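Local coordinates for uncharacterized protein (Bacteroides thetaiotaomicron VPI-5482, PDB 3KNY) that is of unknown function but folds as a two-domain protein of the BT_3535-like family and is probably exported as a lipoprotein, at residues A[20-24]-A[93-97]; A[75-79]-A[185-189]; A[128-133]-A[210-216]; A[173-179]-A[192-198]. One frame throughout, in Å; residues are numbered along the deposited sequence.

Contacts 1 and 3 lie in the core, their centres about 8 Å apart, and strands 93-97 and 204-217, which supply one segment to each, are neighbours in the same mixed sheet. Contact 1 settles an irregular loop on that sheet through aromatic rings and amides; contact 3 packs the sheet against the separate antiparallel sheet mainly by apolar side chains. Contacts 2 and 4 lie farther out and share strand 188-201, but their centres are about 26 Å apart. Partly buried contact 2 joins helix 66-84 to the beginning of that strand with a mixture of apolar packing and one side-chain hydrogen bond. Contact 4, at the surface, is backbone pairing within the sheet, fringed largely by serines.

Contact 1. Residues A[20-24]-A[93-97]; sequences ENPEY and GFLNI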
loop_
_atom_site.group_PDB
_atom_site.type_symbol
_atom_site.label_atom_id
_atom_site.label_comp_id
_atom_site.label_asym_id
_atom_site.label_seq_id
_atom_site.Cartn_x
_atom_site.Cartn_y
_atom_site.Cartn_z
ATOM N N GLU A 20 8.795 -1.385 -10.978
ATOM C CA GLU A 20 7.456 -0.793 -11.223
ATOM C C GLU A 20 6.868 0.058 -10.080
ATOM O O GLU A 20 6.205 1.070 -10.316
ATOM C CB GLU A 20 6.430 -1.872 -11.575
ATOM C CG GLU A 20 6.821 -2.790 -12.714
ATOM C CD GLU A 20 5.649 -3.619 -13.194
ATOM O OE1 GLU A 20 4.580 -3.556 -12.552
ATOM O OE2 GLU A 20 5.799 -4.337 -14.205
ATOM N N ASN A 21 7.031 -0.407 -8.852
ATOM C CA ASN A 21 6.645 0.362 -7.681
ATOM C C ASN A 21 7.731 -0.024 -6.690
ATOM O O ASN A 21 7.564 -0.923 -5.872
ATOM C CB ASN A 21 5.207 0.043 -7.208
ATOM C CG ASN A 21 4.556 1.225 -6.450
ATOM O OD1 ASN A 21 5.130 2.322 -6.380
ATOM N ND2 ASN A 21 3.360 1.000 -5.885
ATOM N N PRO A 22 8.888 0.640 -6.809
ATOM C CA PRO A 22 10.126 0.179 -6.169
ATOM C C PRO A 22 10.104 0.133 -4.643
ATOM O O PRO A 22 10.889 -0.611 -4.067
ATOM C CB PRO A 22 11.177 1.178 -6.675
ATOM C CG PRO A 22 10.406 2.435 -6.951
ATOM C CD PRO A 22 9.021 2.000 -7.374
ATOM N N GLU A 23 9.208 0.886 -4.002
ATOM C CA GLU A 23 9.122 0.884 -2.535
ATOM C C GLU A 23 8.455 -0.387 -1.970
ATOM O O GLU A 23 8.437 -0.573 -0.754
ATOM C CB GLU A 23 8.438 2.182 -2.014
ATOM C CG GLU A 23 6.874 2.307 -2.174
ATOM C CD GLU A 23 6.298 3.713 -1.761
ATOM O OE1 GLU A 23 6.748 4.713 -2.366
ATOM O OE2 GLU A 23 5.397 3.823 -0.860
ATOM N N TYR A 24 7.944 -1.251 -2.853
ATOM C CA TYR A 24 7.227 -2.473 -2.485
ATOM C C TYR A 24 7.916 -3.771 -2.963
ATOM O O TYR A 24 8.410 -3.851 -4.089
ATOM C CB TYR A 24 5.794 -2.428 -3.073
ATOM C CG TYR A 24 4.933 -1.310 -2.501
ATOM C CD1 TYR A 24 4.185 -1.494 -1.334
ATOM C CD2 TYR A 24 4.871 -0.073 -3.118
ATOM C CE1 TYR A 24 3.422 -0.469 -0.798
ATOM C CE2 TYR A 24 4.096 0.956 -2.592
ATOM C CZ TYR A 24 3.390 0.756 -1.431
ATOM O OH TYR A 24 2.654 1.794 -0.923
ATOM N N GLY A 93 -3.120 -6.575 -3.419
ATOM C CA GLY A 93 -2.597 -5.278 -3.808
ATOM C C GLY A 93 -1.356 -4.949 -2.996
ATOM O O GLY A 93 -0.686 -5.840 -2.491
ATOM N N PHE A 94 -1.067 -3.667 -2.849
ATOM C CA PHE A 94 0.054 -3.215 -2.039
ATOM C C PHE A 94 -0.301 -3.189 -0.551
ATOM O O PHE A 94 -1.490 -3.234 -0.211
ATOM C CB PHE A 94 0.475 -1.846 -2.497
ATOM C CG PHE A 94 0.825 -1.793 -3.949
ATOM C CD1 PHE A 94 1.965 -2.420 -4.415
ATOM C CD2 PHE A 94 0.004 -1.127 -4.858
ATOM C CE1 PHE A 94 2.308 -2.383 -5.756
ATOM C CE2 PHE A 94 0.342 -1.073 -6.221
ATOM C CZ PHE A 94 1.505 -1.708 -6.666
ATOM N N LEU A 95 0.729 -3.174 0.317
ATOM C CA LEU A 95 0.560 -3.075 1.775
ATOM C C LEU A 95 1.620 -2.157 2.394
ATOM O O LEU A 95 2.790 -2.277 2.070
ATOM C CB LEU A 95 0.641 -4.456 2.421
ATOM C CG LEU A 95 0.363 -4.563 3.928
ATOM C CD1 LEU A 95 -1.076 -4.195 4.205
ATOM C CD2 LEU A 95 0.690 -5.983 4.464
ATOM N N ASN A 96 1.185 -1.216 3.236
ATOM C CA ASN A 96 2.052 -0.347 4.051
ATOM C C ASN A 96 1.688 -0.574 5.478
ATOM O O ASN A 96 0.536 -0.891 5.787
ATOM C CB ASN A 96 1.760 1.131 3.881
ATOM C CG ASN A 96 2.193 1.655 2.578
ATOM O OD1 ASN A 96 3.105 1.141 1.949
ATOM N ND2 ASN A 96 1.541 2.698 2.147
ATOM N N ILE A 97 2.660 -0.350 6.353
ATOM C CA ILE A 97 2.467 -0.450 7.775
ATOM C C ILE A 97 2.675 0.966 8.284
ATOM O O ILE A 97 3.770 1.528 8.137
ATOM C CB ILE A 97 3.479 -1.412 8.378
ATOM C CG1 ILE A 97 3.646 -2.654 7.472
ATOM C CG2 ILE A 97 3.077 -1.762 9.817
ATOM C CD1 ILE A 97 2.440 -3.481 7.317
#
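Tyr24 lays a face of its ring over the side chain of Phe94, whose CB sits 4.0 Å from the Tyr24 ring centroid in a CH-pi contact. The two rings meet obliquely, centroids 4.7 Å apart and planes at 41°. A type I turn from Asn21 to Tyr24, closed by Tyr24 N to Asn21 O at 3.1 Å, brings both residues round to strand 93-97. Asn21 accordingly sets its amide over a face of the Phe94 ring, ND2 lying 3.4 Å from CZ, while the same ND2 is hydrogen-bonded to Thr131 O. At the far end of the tyrosine, Asn96 ND2 gives a weak hydrogen bond to Tyr24 OH at 3.4 Å, and Thr131 N also bonds that hydroxyl. The site thus sits where the loop, strand 93-97 and strand 124-134 converge. Tyrosine suits it because its ring buries against Phe94 while its hydroxyl reaches polar groups: an irregular loop can enter the core when its polar atoms find partners there.

Contact 2. Residues A[75-79]-A[185-189]; sequences CINNI and DKKLI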
loop_
_atom_site.group_PDB
_atom_site.type_symbol
_atom_site.label_atom_id
_atom_site.label_comp_id
_atom_site.label_asym_id
_atom_site.label_seq_id
_atom_site.Cartn_x
_atom_site.Cartn_y
_atom_site.Cartn_z
ATOM N N CYS A 75 -2.471 -8.467 13.631
ATOM C CA CYS A 75 -3.113 -8.203 12.369
ATOM C C CYS A 75 -2.694 -9.185 11.274
ATOM O O CYS A 75 -3.535 -9.842 10.651
ATOM C CB CYS A 75 -2.774 -6.774 11.972
ATOM S SG CYS A 75 -3.425 -6.341 10.392
ATOM N N ILE A 76 -1.386 -9.243 11.048
ATOM C CA ILE A 76 -0.738 -10.134 10.077
ATOM C C ILE A 76 -1.086 -11.582 10.360
ATOM O O ILE A 76 -1.260 -12.379 9.449
ATOM C CB ILE A 76 0.814 -9.913 10.168
ATOM C CG1 ILE A 76 1.174 -8.594 9.497
ATOM C CG2 ILE A 76 1.621 -11.019 9.535
ATOM C CD1 ILE A 76 0.672 -8.491 8.051
ATOM N N ASN A 77 -1.201 -11.922 11.638
ATOM C CA ASN A 77 -1.520 -13.296 12.023
ATOM C C ASN A 77 -2.909 -13.666 11.544
ATOM O O ASN A 77 -3.125 -14.722 10.939
ATOM C CB ASN A 77 -1.438 -13.499 13.543
ATOM C CG ASN A 77 -1.461 -14.968 13.922
ATOM O OD1 ASN A 77 -0.507 -15.689 13.647
ATOM N ND2 ASN A 77 -2.556 -15.426 14.522
ATOM N N ASN A 78 -3.840 -12.772 11.824
ATOM C CA ASN A 78 -5.222 -12.922 11.423
ATOM C C ASN A 78 -5.337 -13.041 9.901
ATOM O O ASN A 78 -6.022 -13.931 9.395
ATOM C CB ASN A 78 -6.004 -11.729 11.992
ATOM C CG ASN A 78 -7.279 -11.452 11.263
ATOM O OD1 ASN A 78 -8.238 -12.224 11.379
ATOM N ND2 ASN A 78 -7.316 -10.326 10.505
ATOM N N ILE A 79 -4.648 -12.168 9.169
ATOM C CA ILE A 79 -4.695 -12.210 7.703
ATOM C C ILE A 79 -4.121 -13.539 7.171
ATOM O O ILE A 79 -4.705 -14.161 6.283
ATOM C CB ILE A 79 -3.966 -10.975 7.052
ATOM C CG1 ILE A 79 -4.718 -9.682 7.398
ATOM C CG2 ILE A 79 -3.871 -11.136 5.537
ATOM C CD1 ILE A 79 -3.909 -8.404 7.260
ATOM N N ASP A 185 -12.845 -7.313 8.867
ATOM C CA ASP A 185 -12.288 -8.673 8.967
ATOM C C ASP A 185 -10.754 -8.670 8.929
ATOM O O ASP A 185 -10.101 -9.195 9.831
ATOM C CB ASP A 185 -12.774 -9.557 7.821
ATOM C CG ASP A 185 -14.249 -9.646 7.752
ATOM O OD1 ASP A 185 -14.881 -9.731 8.824
ATOM O OD2 ASP A 185 -14.769 -9.629 6.618
ATOM N N LYS A 186 -10.198 -8.090 7.863
ATOM C CA LYS A 186 -8.757 -8.029 7.645
ATOM C C LYS A 186 -8.107 -6.999 8.552
ATOM O O LYS A 186 -6.901 -7.045 8.760
ATOM C CB LYS A 186 -8.453 -7.658 6.197
ATOM C CG LYS A 186 -9.125 -8.541 5.158
ATOM C CD LYS A 186 -8.583 -8.214 3.804
ATOM C CE LYS A 186 -9.365 -8.832 2.679
ATOM N NZ LYS A 186 -9.128 -8.016 1.474
ATOM N N LYS A 187 -8.909 -6.069 9.078
ATOM C CA LYS A 187 -8.428 -4.986 9.947
ATOM C C LYS A 187 -7.414 -4.105 9.210
ATOM O O LYS A 187 -6.401 -3.702 9.774
ATOM C CB LYS A 187 -7.866 -5.550 11.256
ATOM C CG LYS A 187 -8.888 -6.434 12.019
ATOM C CD LYS A 187 -8.274 -7.206 13.220
ATOM C CE LYS A 187 -9.133 -8.416 13.615
ATOM N NZ LYS A 187 -10.602 -8.137 13.408
ATOM N N LEU A 188 -7.712 -3.823 7.937
ATOM C CA LEU A 188 -6.891 -2.961 7.077
ATOM C C LEU A 188 -7.705 -1.781 6.542
ATOM O O LEU A 188 -8.928 -1.869 6.428
ATOM C CB LEU A 188 -6.388 -3.759 5.868
ATOM C CG LEU A 188 -5.475 -4.952 6.111
ATOM C CD1 LEU A 188 -5.198 -5.657 4.776
ATOM C CD2 LEU A 188 -4.186 -4.494 6.765
ATOM N N ILE A 189 -7.018 -0.693 6.195
ATOM C CA ILE A 189 -7.612 0.393 5.419
ATOM C C ILE A 189 -7.303 0.079 3.970
ATOM O O ILE A 189 -6.188 -0.261 3.685
ATOM C CB ILE A 189 -7.008 1.750 5.799
ATOM C CG1 ILE A 189 -7.330 2.083 7.268
ATOM C CG2 ILE A 189 -7.543 2.860 4.923
ATOM C CD1 ILE A 189 -6.576 3.304 7.821
#
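A G1 beta bulge lies at the turn of the hairpin formed by strands 177-183 and 188-201, and one turn of helix 66-84 packs against it. Lys187 and Leu188 both face Asp183, and Lys187 adopts the left-handed backbone conformation (61/41) that such a bulge places at its first position. Asn78 ND2 donates a hydrogen bond to Asp185 O at 3.1 Å; the asparagine amide can donate to a turn carbonyl while Asn78 OD1 accepts from Arg82. Cys75 and Ile79, joined by Ile79 N to Cys75 O at 3.0 Å, both present apolar atoms to Leu188: Cys75 SG lies 4.1 Å from Leu188 CD2, and Ile79 CD1 lies 3.9 Å from Leu188 CD1. Ile79 CD1 also approaches Lys186 O at 3.6 Å, whereas the amine of Lys186 forms a salt bridge with Glu92. The chemistry implies a graded interface, with apolar packing toward the sheet and an amide tying the helix to the more exposed turn.

Contact 3. Residues A[128-133]-A[210-216]; sequences NGCTLY and VQKTGFM
Two strands of different sheets approach unusually closely here: the axes of segments 128-133 and 210-216 come within 6.8 Å. They run nearly antiparallel at 155°, with Leu132 CA 6.0 Å from Lys212 CA and Asn128 CA 7.6 Å from Met216 CA. Segment 210-216 is extended throughout. Glycine permits the approach: a CB on Gly214 would clash with Cys130 SG, which chi1 t instead sets 4.0 Å from Gly214 CA, and Leu132 CD2 comes within 3.3 Å of Gly214 N. Segment 128-133 is extended except at Leu132 (rotamer mt, phi/psi -83/-27), where a classic bulge makes Leu132 and Tyr133 both face Ile141. Tyr133 (chi1 t) receives Val210 CG2 over its ring, 4.2 Å from the centroid, a CH-pi contact. Lys212 (chi1 m, chi2 -124° and chi3 133° between wells) bends to bring CD 3.0 Å from Leu132 O. Selenomethionine Met216 (chi1 m, chi2 t, chi3 m) sets SE 4.1 Å from Cys130 CB and 3.8 Å from Gly129 O. Such face packing is characteristic of two sheets stacked in a layered beta core; largely apolar, with the aliphatic part of Lys212, it implies cohesion by close fit, no hydrogen bond joining the two segments.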
loop_
_atom_site.group_PDB
_atom_site.type_symbol
_atom_site.label_atom_id
_atom_site.label_comp_id
_atom_site.label_asym_id
_atom_site.label_seq_id
_atom_site.Cartn_x
_atom_site.Cartn_y
_atom_site.Cartn_z
ATOM N N ASN A 128 -1.744 8.293 7.171
ATOM C CA ASN A 128 -0.926 7.305 6.500
ATOM C C ASN A 128 -1.216 7.469 5.025
ATOM O O ASN A 128 -2.156 8.123 4.635
ATOM C CB ASN A 128 -1.228 5.875 6.993
ATOM C CG ASN A 128 -0.221 4.807 6.461
ATOM O OD1 ASN A 128 -0.616 3.687 6.111
ATOM N ND2 ASN A 128 1.069 5.159 6.405
ATOM N N GLY A 129 -0.379 6.897 4.195
ATOM C CA GLY A 129 -0.420 7.164 2.783
ATOM C C GLY A 129 0.085 5.970 2.047
ATOM O O GLY A 129 0.480 4.991 2.629
ATOM N N CYS A 130 0.125 6.068 0.741
ATOM C CA CYS A 130 0.210 4.869 -0.042
ATOM C C CYS A 130 0.445 5.169 -1.521
ATOM O O CYS A 130 -0.286 5.949 -2.102
ATOM C CB CYS A 130 -1.153 4.263 0.124
ATOM S SG CYS A 130 -1.109 2.818 -0.512
ATOM N N THR A 131 1.452 4.584 -2.146
ATOM C CA THR A 131 1.688 4.895 -3.549
ATOM C C THR A 131 1.005 3.836 -4.345
ATOM O O THR A 131 1.416 2.686 -4.303
ATOM C CB THR A 131 3.155 4.950 -3.896
ATOM O OG1 THR A 131 3.732 6.034 -3.174
ATOM C CG2 THR A 131 3.347 5.182 -5.387
ATOM N N LEU A 132 -0.038 4.226 -5.067
ATOM C CA LEU A 132 -0.859 3.270 -5.792
ATOM C C LEU A 132 -0.253 2.919 -7.123
ATOM O O LEU A 132 -0.494 1.826 -7.620
ATOM C CB LEU A 132 -2.268 3.793 -6.008
ATOM C CG LEU A 132 -3.141 3.892 -4.764
ATOM C CD1 LEU A 132 -4.497 4.477 -5.165
ATOM C CD2 LEU A 132 -3.281 2.510 -4.102
ATOM N N TYR A 133 0.524 3.833 -7.699
ATOM C CA TYR A 133 1.047 3.621 -9.040
ATOM C C TYR A 133 2.180 4.571 -9.333
ATOM O O TYR A 133 2.177 5.698 -8.851
ATOM C CB TYR A 133 -0.067 3.774 -10.080
ATOM C CG TYR A 133 0.423 3.851 -11.504
ATOM C CD1 TYR A 133 0.810 2.724 -12.178
ATOM C CD2 TYR A 133 0.518 5.067 -12.166
ATOM C CE1 TYR A 133 1.272 2.790 -13.486
ATOM C CE2 TYR A 133 0.973 5.145 -13.469
ATOM C CZ TYR A 133 1.353 3.998 -14.119
ATOM O OH TYR A 133 1.818 4.056 -15.399
ATOM N N VAL A 210 -5.750 3.705 -14.811
ATOM C CA VAL A 210 -5.154 3.053 -13.660
ATOM C C VAL A 210 -6.203 2.536 -12.683
ATOM O O VAL A 210 -7.036 3.285 -12.208
ATOM C CB VAL A 210 -4.251 4.001 -12.903
ATOM C CG1 VAL A 210 -3.669 3.295 -11.670
ATOM C CG2 VAL A 210 -3.143 4.535 -13.841
ATOM N N GLN A 211 -6.158 1.245 -12.385
ATOM C CA GLN A 211 -7.055 0.656 -11.400
ATOM C C GLN A 211 -6.181 -0.100 -10.403
ATOM O O GLN A 211 -5.671 -1.167 -10.739
ATOM C CB GLN A 211 -8.036 -0.282 -12.076
ATOM C CG GLN A 211 -8.964 0.386 -13.036
ATOM C CD GLN A 211 -9.840 -0.615 -13.785
ATOM O OE1 GLN A 211 -9.433 -1.223 -14.738
ATOM N NE2 GLN A 211 -11.036 -0.767 -13.340
ATOM N N LYS A 212 -6.005 0.448 -9.196
ATOM C CA LYS A 212 -5.129 -0.143 -8.180
ATOM C C LYS A 212 -5.675 -0.053 -6.770
ATOM O O LYS A 212 -6.502 0.796 -6.489
ATOM C CB LYS A 212 -3.747 0.541 -8.218
ATOM C CG LYS A 212 -3.039 0.335 -9.528
ATOM C CD LYS A 212 -1.690 -0.289 -9.384
ATOM C CE LYS A 212 -1.536 -1.395 -10.359
ATOM N NZ LYS A 212 -0.243 -2.073 -10.264
ATOM N N THR A 213 -5.187 -0.922 -5.885
ATOM C CA THR A 213 -5.604 -0.924 -4.491
ATOM C C THR A 213 -4.391 -1.099 -3.578
ATOM O O THR A 213 -3.548 -1.948 -3.793
ATOM C CB THR A 213 -6.638 -2.024 -4.206
ATOM O OG1 THR A 213 -7.823 -1.778 -4.977
ATOM C CG2 THR A 213 -7.034 -2.065 -2.737
ATOM N N GLY A 214 -4.311 -0.253 -2.574
ATOM C CA GLY A 214 -3.296 -0.337 -1.581
ATOM C C GLY A 214 -3.941 -0.488 -0.215
ATOM O O GLY A 214 -4.982 0.130 0.074
ATOM N N PHE A 215 -3.303 -1.308 0.620
ATOM C CA PHE A 215 -3.766 -1.585 1.963
ATOM C C PHE A 215 -2.824 -0.988 2.989
ATOM O O PHE A 215 -1.632 -0.839 2.753
ATOM C CB PHE A 215 -3.916 -3.094 2.173
ATOM C CG PHE A 215 -5.035 -3.706 1.363
ATOM C CD1 PHE A 215 -4.812 -4.154 0.085
ATOM C CD2 PHE A 215 -6.328 -3.779 1.881
ATOM C CE1 PHE A 215 -5.852 -4.715 -0.670
ATOM C CE2 PHE A 215 -7.373 -4.324 1.146
ATOM C CZ PHE A 215 -7.125 -4.795 -0.142
HETATM N N MSE A 216 -3.377 -0.644 4.142
HETATM C CA MSE A 216 -2.611 -0.014 5.189
HETATM C C MSE A 216 -2.951 -0.631 6.552
HETATM O O MSE A 216 -4.131 -0.745 6.912
HETATM C CB MSE A 216 -2.912 1.475 5.173
HETATM C CG MSE A 216 -2.356 2.163 3.972
HETATM SE SE MSE A 216 -2.957 3.980 3.822
HETATM C CE MSE A 216 -4.665 3.739 2.953
#

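Contact 4. Residues A[173-179]-A[192-198]; sequences SFSGASS and SCSGTLS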
loop_
_atom_site.group_PDB
_atom_site.type_symbol
_atom_site.label_atom_id
_atom_site.label_comp_id
_atom_site.label_asym_id
_atom_site.label_seq_id
_atom_site.Cartn_x
_atom_site.Cartn_y
_atom_site.Cartn_z
ATOM N N SER A 173 -2.037 14.882 -14.038
ATOM C CA SER A 173 -3.414 15.182 -13.799
ATOM C C SER A 173 -4.155 13.857 -13.606
ATOM O O SER A 173 -3.941 12.908 -14.367
ATOM C CB SER A 173 -3.936 15.811 -15.067
ATOM O OG SER A 173 -5.030 16.599 -14.753
ATOM N N PHE A 174 -5.021 13.760 -12.616
ATOM C CA PHE A 174 -5.800 12.525 -12.450
ATOM C C PHE A 174 -7.258 12.879 -12.458
ATOM O O PHE A 174 -7.698 13.715 -11.690
ATOM C CB PHE A 174 -5.483 11.811 -11.155
ATOM C CG PHE A 174 -6.270 10.536 -10.945
ATOM C CD1 PHE A 174 -5.901 9.354 -11.580
ATOM C CD2 PHE A 174 -7.354 10.496 -10.076
ATOM C CE1 PHE A 174 -6.622 8.182 -11.370
ATOM C CE2 PHE A 174 -8.057 9.320 -9.852
ATOM C CZ PHE A 174 -7.689 8.165 -10.498
ATOM N N SER A 175 -7.999 12.229 -13.335
ATOM C CA SER A 175 -9.414 12.355 -13.364
ATOM C C SER A 175 -10.070 10.955 -13.170
ATOM O O SER A 175 -9.684 10.004 -13.803
ATOM C CB SER A 175 -9.783 12.999 -14.678
ATOM O OG SER A 175 -11.069 12.624 -15.077
ATOM N N GLY A 176 -11.050 10.839 -12.274
ATOM C CA GLY A 176 -11.808 9.588 -12.117
ATOM C C GLY A 176 -12.208 9.357 -10.682
ATOM O O GLY A 176 -12.376 10.308 -9.938
ATOM N N ALA A 177 -12.322 8.096 -10.288
ATOM C CA ALA A 177 -12.859 7.730 -8.963
ATOM C C ALA A 177 -11.778 7.179 -8.016
ATOM O O ALA A 177 -10.709 6.773 -8.426
ATOM C CB ALA A 177 -13.989 6.701 -9.102
ATOM N N SER A 178 -12.095 7.174 -6.743
ATOM C CA SER A 178 -11.242 6.589 -5.738
ATOM C C SER A 178 -12.156 6.192 -4.594
ATOM O O SER A 178 -13.288 6.649 -4.523
ATOM C CB SER A 178 -10.225 7.594 -5.258
ATOM O OG SER A 178 -10.917 8.707 -4.709
ATOM N N SER A 179 -11.714 5.283 -3.747
ATOM C CA SER A 179 -12.484 4.964 -2.551
ATOM C C SER A 179 -11.578 4.622 -1.394
ATOM O O SER A 179 -10.432 4.278 -1.588
ATOM C CB SER A 179 -13.443 3.823 -2.812
ATOM O OG SER A 179 -12.718 2.722 -3.266
ATOM N N SER A 192 -8.378 2.799 -3.054
ATOM C CA SER A 192 -8.359 2.375 -4.444
ATOM C C SER A 192 -8.523 3.538 -5.352
ATOM O O SER A 192 -9.077 4.558 -4.964
ATOM C CB SER A 192 -9.500 1.405 -4.740
ATOM O OG SER A 192 -9.261 0.164 -4.112
ATOM N N CYS A 193 -8.074 3.367 -6.589
ATOM C CA CYS A 193 -8.382 4.334 -7.587
ATOM C C CYS A 193 -8.789 3.630 -8.861
ATOM O O CYS A 193 -8.444 2.462 -9.086
ATOM C CB CYS A 193 -7.211 5.246 -7.812
ATOM S SG CYS A 193 -5.891 4.478 -8.724
ATOM N N SER A 194 -9.578 4.347 -9.646
ATOM C CA SER A 194 -9.998 3.906 -10.936
ATOM C C SER A 194 -10.256 5.156 -11.774
ATOM O O SER A 194 -11.237 5.837 -11.568
ATOM C CB SER A 194 -11.261 3.078 -10.807
ATOM O OG SER A 194 -11.666 2.629 -12.088
ATOM N N GLY A 195 -9.349 5.458 -12.682
ATOM C CA GLY A 195 -9.361 6.724 -13.401
ATOM C C GLY A 195 -8.251 6.826 -14.450
ATOM O O GLY A 195 -7.651 5.819 -14.839
ATOM N N THR A 196 -7.988 8.041 -14.916
ATOM C CA THR A 196 -7.033 8.279 -15.966
ATOM C C THR A 196 -5.985 9.242 -15.482
ATOM O O THR A 196 -6.300 10.317 -14.975
ATOM C CB THR A 196 -7.720 8.802 -17.239
ATOM O OG1 THR A 196 -8.597 7.786 -17.710
ATOM C CG2 THR A 196 -6.709 9.045 -18.377
ATOM N N LEU A 197 -4.728 8.837 -15.620
ATOM C CA LEU A 197 -3.588 9.706 -15.324
ATOM C C LEU A 197 -3.166 10.277 -16.646
ATOM O O LEU A 197 -3.019 9.528 -17.602
ATOM C CB LEU A 197 -2.439 8.916 -14.708
ATOM C CG LEU A 197 -1.087 9.587 -14.447
ATOM C CD1 LEU A 197 -1.196 10.699 -13.364
ATOM C CD2 LEU A 197 -0.018 8.498 -14.077
ATOM N N SER A 198 -3.027 11.601 -16.716
ATOM C CA SER A 198 -2.567 12.262 -17.943
ATOM C C SER A 198 -1.357 13.056 -17.587
ATOM O O SER A 198 -1.336 13.672 -16.534
ATOM C CB SER A 198 -3.612 13.234 -18.496
ATOM O OG SER A 198 -4.762 12.519 -18.874
#
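Ser192 opens this part of the antiparallel hairpin of strands 177-183 and 188-201, making two backbone hydrogen bonds with Ser179 (Ser192 N to Ser179 O 2.9 Å); its OG bonds Thr213. Cys193 follows in a non-hydrogen-bonded pair with Ser178, and its side chain meets Phe174: CB is 4.0 Å from CZ, and SG, obliquely placed, is 5.4 Å from the ring centroid. Ser194 returns to hydrogen bonding, Ala177 N to Ser194 O being 2.8 Å. At Gly195 the strand turns a corner opposite Gly176, their CA atoms 4.0 Å apart; a CB on either would clash, so glycine suits both places and leaves room for Phe174 CZ 3.6 Å from Gly195 CA. Beyond the corner the partner is strand 173-175: Thr196 pairs with Ser175, while Leu197 carries its apolar side chain to the face bearing Phe174 and Cys193, where it touches Tyr133. Small hydroxyl residues dominate the other face. At Ser198, N bonds Ser173 O at 2.8 Å and O accepts Ser173 N at 2.9 Å.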